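Local coordinates for ArsR family transcriptional regulator (Staphylococcus aureus, PDB 6CDB), which probably represses transcription by binding DNA through a winged helix-turn-helix domain, as a zinc-responsive dimeric repressor of the ArsR family, at residues A40-I45 / M78-D83; I29-L34 / H47-S52. The protein carries 1 engineered substitution. All coordinates share one frame; numbering follows the deposited sequence.

Contact 1: A40-I45 / M78-D83; sequences ASVGHI and MIYSLD
A40 and Y80 form an antiparallel hydrogen-bonded pair that ties the short strand 40-41 to one edge of the beta-hairpin in this winged helix-turn-helix domain. The hairpin, strands 69-74 and 77-82, is the wing, and strand 77-82 is the middle strand of the three-stranded antiparallel sheet, between 40-41 and 69-74. Two backbone bonds close the pair: A40 N gives to Y80 O at 3.1 Å, and Y80 N gives to A40 O at 2.7 Å, the latter nearly straight at 169°. Beside them the backbones draw close where S41 meets I79, and S41 CA approaches M78 O in a CH-O contact of 3.2 Å.

The tight side is the one that carries A40 and Y80, both buried. CG of Y80 stands anti to its own carbonyl carbon (chi1 -75°), and from there the ring runs side by side with V42, pointing the same way, until CE1 comes to 3.8 Å from V42 CG2. Helix 53-65 receives the rest of V42 through S57 and L60, V69 and A71 of the neighbouring strand pack on Y80, and L34 of helix 26-37 covers A40. The face with S41 and I79 is looser and partly open to solvent. There the end of I79 bends back to its partner strand, its CD1 resting 3.7 Å from S41 CB. M78 is exposed, its thioether leading away from strand 40-41.

Strand 40-41 is short, and S41 is already the N-cap of the helix that starts at V42. Its hydroxyl lies between backbone N and carbonyl carbon (chi1 65°), and S41 OG accepts from H44 N at 3.2 Å.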
loop_
_atom_site.group_PDB
_atom_site.type_symbol
_atom_site.label_atom_id
_atom_site.label_comp_id
_atom_site.label_asym_id
_atom_site.label_seq_id
_atom_site.Cartn_x
_atom_site.Cartn_y
_atom_site.Cartn_z
ATOM N N ALA A 40 6.542 -18.509 7.190
ATOM C CA ALA A 40 7.508 -18.688 8.268
ATOM C C ALA A 40 6.815 -18.580 9.618
ATOM O O ALA A 40 5.703 -18.051 9.734
ATOM C CB ALA A 40 8.643 -17.661 8.174
ATOM N N SER A 41 7.503 -19.085 10.639
ATOM C CA SER A 41 7.081 -18.999 12.025
ATOM C C SER A 41 7.572 -17.694 12.631
ATOM O O SER A 41 8.426 -17.010 12.073
ATOM C CB SER A 41 7.637 -20.175 12.825
ATOM O OG SER A 41 9.053 -20.095 12.882
ATOM N N VAL A 42 7.039 -17.368 13.811
ATOM C CA VAL A 42 7.503 -16.180 14.531
ATOM C C VAL A 42 8.985 -16.292 14.867
ATOM O O VAL A 42 9.741 -15.324 14.721
ATOM C CB VAL A 42 6.660 -15.945 15.799
ATOM C CG1 VAL A 42 7.317 -14.868 16.684
ATOM C CG2 VAL A 42 5.234 -15.533 15.414
ATOM N N GLY A 43 9.423 -17.461 15.338
ATOM C CA GLY A 43 10.833 -17.633 15.660
ATOM C C GLY A 43 11.737 -17.410 14.462
ATOM O O GLY A 43 12.783 -16.763 14.568
ATOM N N HIS A 44 11.328 -17.906 13.298
ATOM C CA HIS A 44 12.146 -17.722 12.105
ATOM C C HIS A 44 12.149 -16.270 11.641
ATOM O O HIS A 44 13.201 -15.743 11.254
ATOM C CB HIS A 44 11.655 -18.633 10.985
ATOM C CG HIS A 44 12.428 -18.476 9.715
ATOM N ND1 HIS A 44 11.976 -17.719 8.655
ATOM C CD2 HIS A 44 13.642 -18.954 9.344
ATOM C CE1 HIS A 44 12.868 -17.749 7.681
ATOM N NE2 HIS A 44 13.887 -18.494 8.072
ATOM N N ILE A 45 10.986 -15.611 11.653
ATOM C CA ILE A 45 10.927 -14.197 11.281
ATOM C C ILE A 45 11.821 -13.382 12.198
ATOM O O ILE A 45 12.650 -12.579 11.750
ATOM C CB ILE A 45 9.475 -13.688 11.337
ATOM C CG1 ILE A 45 8.585 -14.443 10.337
ATOM C CG2 ILE A 45 9.430 -12.165 11.101
ATOM C CD1 ILE A 45 7.092 -14.260 10.584
ATOM N N MET A 78 3.209 -21.811 14.916
ATOM C CA MET A 78 2.340 -21.005 14.068
ATOM C C MET A 78 3.126 -20.521 12.854
ATOM O O MET A 78 4.119 -19.797 12.991
ATOM C CB MET A 78 1.771 -19.809 14.839
ATOM C CG MET A 78 0.584 -20.126 15.738
ATOM S SD MET A 78 -0.703 -21.063 14.881
ATOM C CE MET A 78 -1.603 -21.728 16.287
ATOM N N ILE A 79 2.679 -20.913 11.670
ATOM C CA ILE A 79 3.284 -20.509 10.410
ATOM C C ILE A 79 2.435 -19.392 9.820
ATOM O O ILE A 79 1.222 -19.559 9.627
ATOM C CB ILE A 79 3.395 -21.698 9.446
ATOM C CG1 ILE A 79 4.190 -22.827 10.102
ATOM C CG2 ILE A 79 4.012 -21.280 8.125
ATOM C CD1 ILE A 79 5.474 -22.370 10.748
ATOM N N TYR A 80 3.066 -18.256 9.538
ATOM C CA TYR A 80 2.386 -17.111 8.962
ATOM C C TYR A 80 2.635 -17.027 7.466
ATOM O O TYR A 80 3.632 -17.531 6.950
ATOM C CB TYR A 80 2.826 -15.813 9.639
ATOM C CG TYR A 80 2.210 -15.665 11.008
ATOM C CD1 TYR A 80 2.707 -16.389 12.084
ATOM C CD2 TYR A 80 1.126 -14.815 11.227
ATOM C CE1 TYR A 80 2.148 -16.280 13.337
ATOM C CE2 TYR A 80 0.556 -14.698 12.491
ATOM C CZ TYR A 80 1.080 -15.439 13.539
ATOM O OH TYR A 80 0.553 -15.357 14.804
ATOM N N SER A 81 1.704 -16.375 6.770
ATOM C CA SER A 81 1.844 -16.149 5.343
ATOM C C SER A 81 1.066 -14.896 4.983
ATOM O O SER A 81 0.202 -14.446 5.739
ATOM C CB SER A 81 1.338 -17.355 4.547
ATOM O OG SER A 81 0.001 -17.660 4.926
ATOM N N LEU A 82 1.389 -14.320 3.829
ATOM C CA LEU A 82 0.521 -13.279 3.293
ATOM C C LEU A 82 -0.876 -13.856 3.104
ATOM O O LEU A 82 -1.037 -15.023 2.730
ATOM C CB LEU A 82 1.072 -12.738 1.974
ATOM C CG LEU A 82 2.447 -12.063 2.038
ATOM C CD1 LEU A 82 2.752 -11.297 0.753
ATOM C CD2 LEU A 82 2.575 -11.153 3.263
ATOM N N ASP A 83 -1.892 -13.033 3.374
ATOM C CA ASP A 83 -3.248 -13.558 3.509
ATOM C C ASP A 83 -3.734 -14.214 2.218
ATOM O O ASP A 83 -4.197 -15.358 2.239
ATOM C CB ASP A 83 -4.206 -12.452 3.946
ATOM C CG ASP A 83 -5.662 -12.918 3.964
ATOM O OD1 ASP A 83 -6.098 -13.444 5.011
ATOM O OD2 ASP A 83 -6.360 -12.779 2.924
#

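Contact 2: I29-L34 / H47-S52; sequences IRIMEL and HQLNLS
L49 O, at the end of helix 42-49, is gripped by both terminal nitrogens of R30, with NH1 at 3.1 Å and NH2 at 3.2 Å. Neither bond is straight, as expected when two N-H groups converge on one oxygen: the angles at hydrogen are 141° and 139°. NH1 arrives in the carbonyl plane on a lone pair, whereas NH2 comes in tilted from that plane. A water adds a third link, donating to L49 O and accepting from R30 NH2 at 2.7 Å. N27 OD1, one turn earlier on helix 26-37, also accepts from NH2 and so helps to fix the guanidinium. A carbonyl at a helix C-terminus, where the dipole leaves partial negative charge, would be a favourable partner for this cation, and N50 leaves helical geometry with positive phi immediately afterwards.

The same guanidinium is also packed by carbon. L49 CB lies over one of its faces, and L51 CD2 comes obliquely to within 3.6 Å of R30 NH2. R30 and L49 slide past each other in opposite directions, the arginine reaching out to the helix end as the leucine pushes in between the helices.

Deeper in, L49 CD1 meets I31 CG1 at 3.7 Å, the two side chains crossing at about a right angle. With CG anti to the backbone N (chi1 -171°), L34 sends CD1 against L49 CG, also at 3.7 Å, and brushes Q48 CB on the exposed side. L13 of the second subunit packs on R30, while I31 continues inward to Q59 and L60 of helix 53-65. Helix 42-49, the turn after it and helix 53-65 make the helix-turn-helix; this contact packs helix 26-37 on the end of its first helix, in the helical core of a winged helix-turn-helix domain.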
loop_
_atom_site.group_PDB
_atom_site.type_symbol
_atom_site.label_atom_id
_atom_site.label_comp_id
_atom_site.label_asym_id
_atom_site.label_seq_id
_atom_site.Cartn_x
_atom_site.Cartn_y
_atom_site.Cartn_z
ATOM N N ILE A 29 6.977 -3.763 6.912
ATOM C CA ILE A 29 7.315 -4.038 5.520
ATOM C C ILE A 29 8.362 -5.149 5.429
ATOM O O ILE A 29 8.309 -5.999 4.532
ATOM C CB ILE A 29 7.779 -2.746 4.826
ATOM C CG1 ILE A 29 6.577 -1.812 4.601
ATOM C CG2 ILE A 29 8.484 -3.052 3.505
ATOM C CD1 ILE A 29 5.408 -2.493 3.860
ATOM N N ARG A 30 9.322 -5.172 6.359
ATOM C CA ARG A 30 10.333 -6.228 6.318
ATOM C C ARG A 30 9.717 -7.590 6.606
ATOM O O ARG A 30 10.051 -8.597 5.953
ATOM C CB ARG A 30 11.460 -5.923 7.312
ATOM C CG ARG A 30 12.405 -4.819 6.860
ATOM C CD ARG A 30 13.798 -5.087 7.409
ATOM N NE ARG A 30 13.822 -4.953 8.856
ATOM C CZ ARG A 30 14.619 -5.634 9.681
ATOM N NH1 ARG A 30 15.487 -6.541 9.221
ATOM N NH2 ARG A 30 14.534 -5.405 10.979
ATOM N N ILE A 31 8.816 -7.643 7.583
ATOM C CA ILE A 31 8.096 -8.882 7.862
ATOM C C ILE A 31 7.298 -9.317 6.634
ATOM O O ILE A 31 7.326 -10.490 6.234
ATOM C CB ILE A 31 7.185 -8.698 9.088
ATOM C CG1 ILE A 31 8.023 -8.430 10.349
ATOM C CG2 ILE A 31 6.250 -9.901 9.252
ATOM C CD1 ILE A 31 7.190 -8.063 11.561
ATOM N N MET A 32 6.570 -8.373 6.019
ATOM C CA MET A 32 5.721 -8.724 4.882
ATOM C C MET A 32 6.547 -9.194 3.696
ATOM O O MET A 32 6.142 -10.113 2.980
ATOM C CB MET A 32 4.860 -7.535 4.465
ATOM C CG MET A 32 3.834 -7.079 5.495
ATOM S SD MET A 32 2.415 -8.161 5.649
ATOM C CE MET A 32 1.497 -7.634 4.193
ATOM N N GLU A 33 7.688 -8.555 3.442
ATOM C CA GLU A 33 8.528 -8.996 2.337
ATOM C C GLU A 33 9.078 -10.399 2.601
ATOM O O GLU A 33 9.080 -11.255 1.700
ATOM C CB GLU A 33 9.643 -7.975 2.106
ATOM C CG GLU A 33 10.394 -8.125 0.788
ATOM C CD GLU A 33 11.558 -9.089 0.884
ATOM O OE1 GLU A 33 12.084 -9.261 2.004
ATOM O OE2 GLU A 33 11.934 -9.678 -0.149
ATOM N N LEU A 34 9.504 -10.670 3.844
ATOM C CA LEU A 34 9.943 -12.024 4.191
ATOM C C LEU A 34 8.849 -13.047 3.889
ATOM O O LEU A 34 9.103 -14.098 3.279
ATOM C CB LEU A 34 10.352 -12.075 5.673
ATOM C CG LEU A 34 11.053 -13.308 6.257
ATOM C CD1 LEU A 34 11.841 -12.928 7.515
ATOM C CD2 LEU A 34 10.064 -14.427 6.578
ATOM N N HIS A 47 14.369 -14.340 14.088
ATOM C CA HIS A 47 15.788 -14.616 13.873
ATOM C C HIS A 47 16.293 -13.969 12.587
ATOM O O HIS A 47 17.340 -13.311 12.578
ATOM C CB HIS A 47 16.019 -16.120 13.831
ATOM C CG HIS A 47 17.434 -16.496 13.534
ATOM N ND1 HIS A 47 17.829 -17.004 12.316
ATOM C CD2 HIS A 47 18.552 -16.416 14.292
ATOM C CE1 HIS A 47 19.127 -17.246 12.344
ATOM N NE2 HIS A 47 19.591 -16.896 13.531
ATOM N N GLN A 48 15.548 -14.129 11.492
ATOM C CA GLN A 48 16.001 -13.631 10.198
ATOM C C GLN A 48 16.107 -12.109 10.181
ATOM O O GLN A 48 17.065 -11.561 9.622
ATOM C CB GLN A 48 15.058 -14.119 9.092
ATOM C CG GLN A 48 15.610 -13.948 7.680
ATOM C CD GLN A 48 17.113 -14.236 7.597
ATOM O OE1 GLN A 48 17.547 -15.394 7.654
ATOM N NE2 GLN A 48 17.916 -13.170 7.468
ATOM N N LEU A 49 15.135 -11.407 10.774
ATOM C CA LEU A 49 15.125 -9.943 10.723
ATOM C C LEU A 49 15.838 -9.290 11.905
ATOM O O LEU A 49 16.002 -8.070 11.908
ATOM C CB LEU A 49 13.676 -9.420 10.644
ATOM C CG LEU A 49 12.874 -9.949 9.452
ATOM C CD1 LEU A 49 11.434 -9.444 9.479
ATOM C CD2 LEU A 49 13.554 -9.566 8.139
ATOM N N ASN A 50 16.281 -10.068 12.886
ATOM C CA ASN A 50 16.877 -9.536 14.112
ATOM C C ASN A 50 15.897 -8.604 14.825
ATOM O O ASN A 50 16.195 -7.445 15.138
ATOM C CB ASN A 50 18.217 -8.845 13.844
ATOM C CG ASN A 50 19.044 -8.694 15.109
ATOM O OD1 ASN A 50 19.482 -7.600 15.464
ATOM N ND2 ASN A 50 19.231 -9.798 15.812
ATOM N N LEU A 51 14.706 -9.139 15.074
ATOM C CA LEU A 51 13.651 -8.498 15.838
ATOM C C LEU A 51 13.233 -9.461 16.938
ATOM O O LEU A 51 13.292 -10.680 16.759
ATOM C CB LEU A 51 12.447 -8.145 14.936
ATOM C CG LEU A 51 12.780 -7.216 13.765
ATOM C CD1 LEU A 51 11.623 -7.113 12.759
ATOM C CD2 LEU A 51 13.177 -5.826 14.316
ATOM N N SER A 52 12.842 -8.929 18.087
ATOM C CA SER A 52 12.453 -9.817 19.171
ATOM C C SER A 52 11.171 -10.564 18.814
ATOM O O SER A 52 10.372 -10.120 17.987
ATOM C CB SER A 52 12.263 -9.031 20.468
ATOM O OG SER A 52 11.042 -8.324 20.456
HETATM O O HOH W 1 16.418 -5.419 12.962
#

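Helix 42-49 serves both contacts, its first turn in contact 1 and its last in contact 2. Contact 1 is partly buried and relies on backbone bonds between strands, with one aromatic ring against a valine; contact 2 lies at the surface and buries somewhat more area through aliphatic side chains and a charged group on a carbonyl. One attaches the wing to the start of the helix, the other sets helix 26-37 against its end. They meet directly: L34 CD2 touches A40 CB at 3.9 Å, and L82 CD2 packs on M32 O. The touching residues of both lie away from the zinc sites, although segment 78-83 ends beside D84, with D83 packing on H97 of the second subunit.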